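Local coordinates for glutathione peroxidase (Trypanosoma cruzi, PDB 3E0U), which probably reduces hydroperoxides as a glutathione peroxidase-like enzyme built on the thioredoxin fold, at residues K3-F8 with Y18-H23. Residues are numbered along the deposited sequence; the frame is centred on the assembly and turned at random.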
ATOM      1  N   LYS A   3      -3.854  -5.990  16.988  1.00 44.01           N
ATOM      2  CA  LYS A   3      -2.959  -5.058  16.237  1.00 46.99           C
ATOM      3  C   LYS A   3      -3.397  -4.895  14.813  1.00 47.43           C
ATOM      4  O   LYS A   3      -3.536  -5.865  14.094  1.00 51.07           O
ATOM      5  CB  LYS A   3      -1.502  -5.511  16.248  1.00 46.93           C
ATOM      6  CG  LYS A   3      -0.658  -4.810  17.304  1.00 50.48           C
ATOM      7  CD  LYS A   3       0.781  -5.298  17.254  1.00 50.36           C
ATOM      8  CE  LYS A   3       1.516  -4.888  18.520  1.00 53.39           C
ATOM      9  NZ  LYS A   3       2.963  -5.224  18.465  1.00 52.86           N
ATOM     10  N   SER A   4      -3.510  -3.656  14.375  1.00 46.49           N
ATOM     11  CA  SER A   4      -3.957  -3.402  13.032  1.00 45.91           C
ATOM     12  C   SER A   4      -3.353  -2.082  12.576  1.00 44.64           C
ATOM     13  O   SER A   4      -2.771  -1.339  13.375  1.00 45.60           O
ATOM     14  CB  SER A   4      -5.492  -3.341  12.998  1.00 45.37           C
ATOM     15  OG  SER A   4      -5.999  -2.400  13.962  1.00 43.23           O
ATOM     16  N   ILE A   5      -3.524  -1.794  11.291  1.00 41.97           N
ATOM     17  CA  ILE A   5      -3.040  -0.605  10.718  1.00 40.97           C
ATOM     18  C   ILE A   5      -3.763   0.607  11.313  1.00 43.78           C
ATOM     19  O   ILE A   5      -3.360   1.743  11.101  1.00 45.12           O
ATOM     20  CB  ILE A   5      -3.271  -0.582   9.158  1.00 43.30           C
ATOM     21  CG1 ILE A   5      -4.742  -0.438   8.790  1.00 39.33           C
ATOM     22  CG2 ILE A   5      -2.568  -1.725   8.394  1.00 39.40           C
ATOM     23  CD1 ILE A   5      -4.872  -0.233   7.294  1.00 40.95           C
ATOM     24  N   TYR A   6      -4.916   0.367  11.933  1.00 45.01           N
ATOM     25  CA  TYR A   6      -5.764   1.445  12.427  1.00 42.63           C
ATOM     26  C   TYR A   6      -5.329   2.033  13.771  1.00 42.54           C
ATOM     27  O   TYR A   6      -5.911   3.052  14.264  1.00 38.23           O
ATOM     28  CB  TYR A   6      -7.222   0.974  12.476  1.00 44.00           C
ATOM     29  CG  TYR A   6      -7.723   0.643  11.102  1.00 41.61           C
ATOM     30  CD1 TYR A   6      -7.717   1.587  10.122  1.00 39.19           C
ATOM     31  CD2 TYR A   6      -8.066  -0.658  10.771  1.00 43.41           C
ATOM     32  CE1 TYR A   6      -8.152   1.271   8.851  1.00 43.01           C
ATOM     33  CE2 TYR A   6      -8.478  -0.996   9.506  1.00 42.83           C
ATOM     34  CZ  TYR A   6      -8.529  -0.039   8.550  1.00 43.14           C
ATOM     35  OH  TYR A   6      -9.033  -0.376   7.315  1.00 44.41           O
ATOM     36  N   GLU A   7      -4.230   1.477  14.277  1.00 40.59           N
ATOM     37  CA  GLU A   7      -3.594   1.989  15.467  1.00 41.84           C
ATOM     38  C   GLU A   7      -2.487   2.968  15.046  1.00 43.76           C
ATOM     39  O   GLU A   7      -1.700   3.366  15.889  1.00 45.00           O
ATOM     40  CB  GLU A   7      -2.997   0.868  16.292  1.00 42.26           C
ATOM     41  CG  GLU A   7      -3.993  -0.132  16.846  1.00 41.11           C
ATOM     42  CD  GLU A   7      -3.317  -1.204  17.626  1.00 40.54           C
ATOM     43  OE1 GLU A   7      -2.251  -1.695  17.226  1.00 44.38           O
ATOM     44  OE2 GLU A   7      -3.835  -1.581  18.656  1.00 43.75           O
ATOM     45  N   PHE A   8      -2.388   3.283  13.741  1.00 43.05           N
ATOM     46  CA  PHE A   8      -1.417   4.294  13.242  1.00 43.09           C
ATOM     47  C   PHE A   8      -2.114   5.458  12.603  1.00 45.54           C
ATOM     48  O   PHE A   8      -3.265   5.339  12.113  1.00 43.89           O
ATOM     49  CB  PHE A   8      -0.415   3.703  12.255  1.00 41.64           C
ATOM     50  CG  PHE A   8       0.276   2.529  12.796  1.00 41.62           C
ATOM     51  CD1 PHE A   8      -0.347   1.311  12.805  1.00 42.80           C
ATOM     52  CD2 PHE A   8       1.430   2.672  13.513  1.00 41.94           C
ATOM     53  CE1 PHE A   8       0.228   0.223  13.407  1.00 41.53           C
ATOM     54  CE2 PHE A   8       2.048   1.573  14.045  1.00 35.49           C
ATOM     55  CZ  PHE A   8       1.412   0.380  14.066  1.00 40.46           C
ATOM     56  N   TYR A  18      -5.003  11.898   7.878  1.00 48.43           N
ATOM     57  CA  TYR A  18      -5.918  11.190   6.982  1.00 51.03           C
ATOM     58  C   TYR A  18      -6.867  10.329   7.795  1.00 50.79           C
ATOM     59  O   TYR A  18      -6.475   9.740   8.811  1.00 53.16           O
ATOM     60  CB  TYR A  18      -5.142  10.337   5.944  1.00 49.31           C
ATOM     61  CG  TYR A  18      -6.003   9.503   4.972  1.00 47.58           C
ATOM     62  CD1 TYR A  18      -5.889   8.109   4.947  1.00 45.98           C
ATOM     63  CD2 TYR A  18      -6.864  10.111   4.047  1.00 45.55           C
ATOM     64  CE1 TYR A  18      -6.700   7.337   4.110  1.00 45.35           C
ATOM     65  CE2 TYR A  18      -7.631   9.346   3.160  1.00 42.33           C
ATOM     66  CZ  TYR A  18      -7.592   7.973   3.247  1.00 45.19           C
ATOM     67  OH  TYR A  18      -8.300   7.185   2.374  1.00 45.83           O
ATOM     68  N   ASP A  19      -8.110  10.248   7.353  1.00 48.81           N
ATOM     69  CA  ASP A  19      -9.061   9.335   7.988  1.00 46.84           C
ATOM     70  C   ASP A  19      -8.793   7.878   7.498  1.00 47.40           C
ATOM     71  O   ASP A  19      -9.417   7.394   6.525  1.00 50.39           O
ATOM     72  CB  ASP A  19     -10.481   9.783   7.640  1.00 46.22           C
ATOM     73  CG  ASP A  19     -11.541   9.121   8.509  1.00 47.86           C
ATOM     74  OD1 ASP A  19     -11.218   8.488   9.533  1.00 49.37           O
ATOM     75  OD2 ASP A  19     -12.731   9.265   8.174  1.00 49.40           O
ATOM     76  N   LEU A  20      -7.854   7.195   8.148  1.00 42.24           N
ATOM     77  CA  LEU A  20      -7.568   5.843   7.824  1.00 40.63           C
ATOM     78  C   LEU A  20      -8.704   4.860   8.158  1.00 41.00           C
ATOM     79  O   LEU A  20      -8.959   3.890   7.418  1.00 40.73           O
ATOM     80  CB  LEU A  20      -6.256   5.439   8.520  1.00 41.76           C
ATOM     81  CG  LEU A  20      -5.514   4.183   8.059  1.00 43.32           C
ATOM     82  CD1 LEU A  20      -5.285   4.192   6.551  1.00 42.39           C
ATOM     83  CD2 LEU A  20      -4.190   3.974   8.838  1.00 41.46           C
ATOM     84  N   SER A  21      -9.352   5.102   9.291  1.00 41.34           N
ATOM     85  CA  SER A  21     -10.361   4.197   9.852  1.00 44.12           C
ATOM     86  C   SER A  21     -11.645   4.097   9.036  1.00 43.56           C
ATOM     87  O   SER A  21     -12.465   3.207   9.301  1.00 40.55           O
ATOM     88  CB  SER A  21     -10.686   4.552  11.330  1.00 44.81           C
ATOM     89  OG  SER A  21      -9.508   4.440  12.137  1.00 45.78           O
ATOM     90  N   GLN A  22     -11.834   5.002   8.064  1.00 45.30           N
ATOM     91  CA  GLN A  22     -12.992   4.875   7.148  1.00 43.88           C
ATOM     92  C   GLN A  22     -12.898   3.537   6.343  1.00 43.97           C
ATOM     93  O   GLN A  22     -13.882   3.017   5.858  1.00 43.60           O
ATOM     94  CB  GLN A  22     -13.097   6.075   6.184  1.00 41.92           C
ATOM     95  CG  GLN A  22     -11.976   6.134   5.094  1.00 44.10           C
ATOM     96  CD  GLN A  22     -12.184   7.287   4.087  1.00 45.73           C
ATOM     97  OE1 GLN A  22     -13.205   7.336   3.390  1.00 47.86           O
ATOM     98  NE2 GLN A  22     -11.247   8.240   4.053  1.00 44.71           N
ATOM     99  N   HIS A  23     -11.705   2.971   6.230  1.00 42.59           N
ATOM    100  CA  HIS A  23     -11.518   1.736   5.458  1.00 43.38           C
ATOM    101  C   HIS A  23     -11.645   0.479   6.297  1.00 46.79           C
ATOM    102  O   HIS A  23     -11.395  -0.618   5.795  1.00 47.95           O
ATOM    103  CB  HIS A  23     -10.121   1.766   4.780  1.00 40.27           C
ATOM    104  CG  HIS A  23      -9.953   2.920   3.848  1.00 35.61           C
ATOM    105  ND1 HIS A  23      -9.006   3.904   4.053  1.00 37.33           N
ATOM    106  CD2 HIS A  23     -10.748   3.363   2.842  1.00 33.36           C
ATOM    107  CE1 HIS A  23      -9.212   4.895   3.197  1.00 35.53           C
ATOM    108  NE2 HIS A  23     -10.242   4.570   2.429  1.00 37.98           N
TER
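Tyr6 turns one ring edge to the carbonyl oxygen of Leu20 and packs against Ser21 CA. Both segments belong to the N-terminal part that precedes strand 28-33 of this thioredoxin fold; each makes a short 3-10 turn, 5-7 and 21-23, and the contact joins the two turns. CE1 of Tyr6 sits 3.1 Å from Leu20 O, which lies near the ring plane. That oxygen already accepts the backbone N-H of His23, so the ring edge meets a carbonyl engaged in holding its own turn. CG of Tyr6 is anti to its carbonyl carbon (chi1 -63°), and the ring reaches across to the second turn, where CD1 packs 3.7 Å from Ser21 CA. At the far end of the ring, Tyr6 OH arrives 2.8 Å from His23 O. Within its own turn, Ile5 CG1 lies over the centre of one ring face, 3.6 Å above the plane, while Lys24 also touches the tyrosine.

Leu20 fills the inner side. Its CG is anti to the backbone N (chi1 -164°) and stands 4.0 Å from Tyr6 CD1, while the CD2 branch reaches the carbonyl oxygens of Ile5 and Phe8 and packs more loosely against Ile5 CG1. Leu62 of strand 60-65 backs this leucine; Ile5, from the other segment, rests on Leu28 and Ile30 of strand 28-33 and on Leu108 of helix 107-115. The apolar layer therefore ties both turns to the sheet, away from the predicted active-site cysteine, Cys37. On the outer side, Ser21 OG approaches Tyr6 CD1 at 3.9 Å. Deeper in, Leu20 CD2 comes to 3.3 Å from Ile5 O, the carbonyl oxygen that accepts the backbone N-H of Phe8.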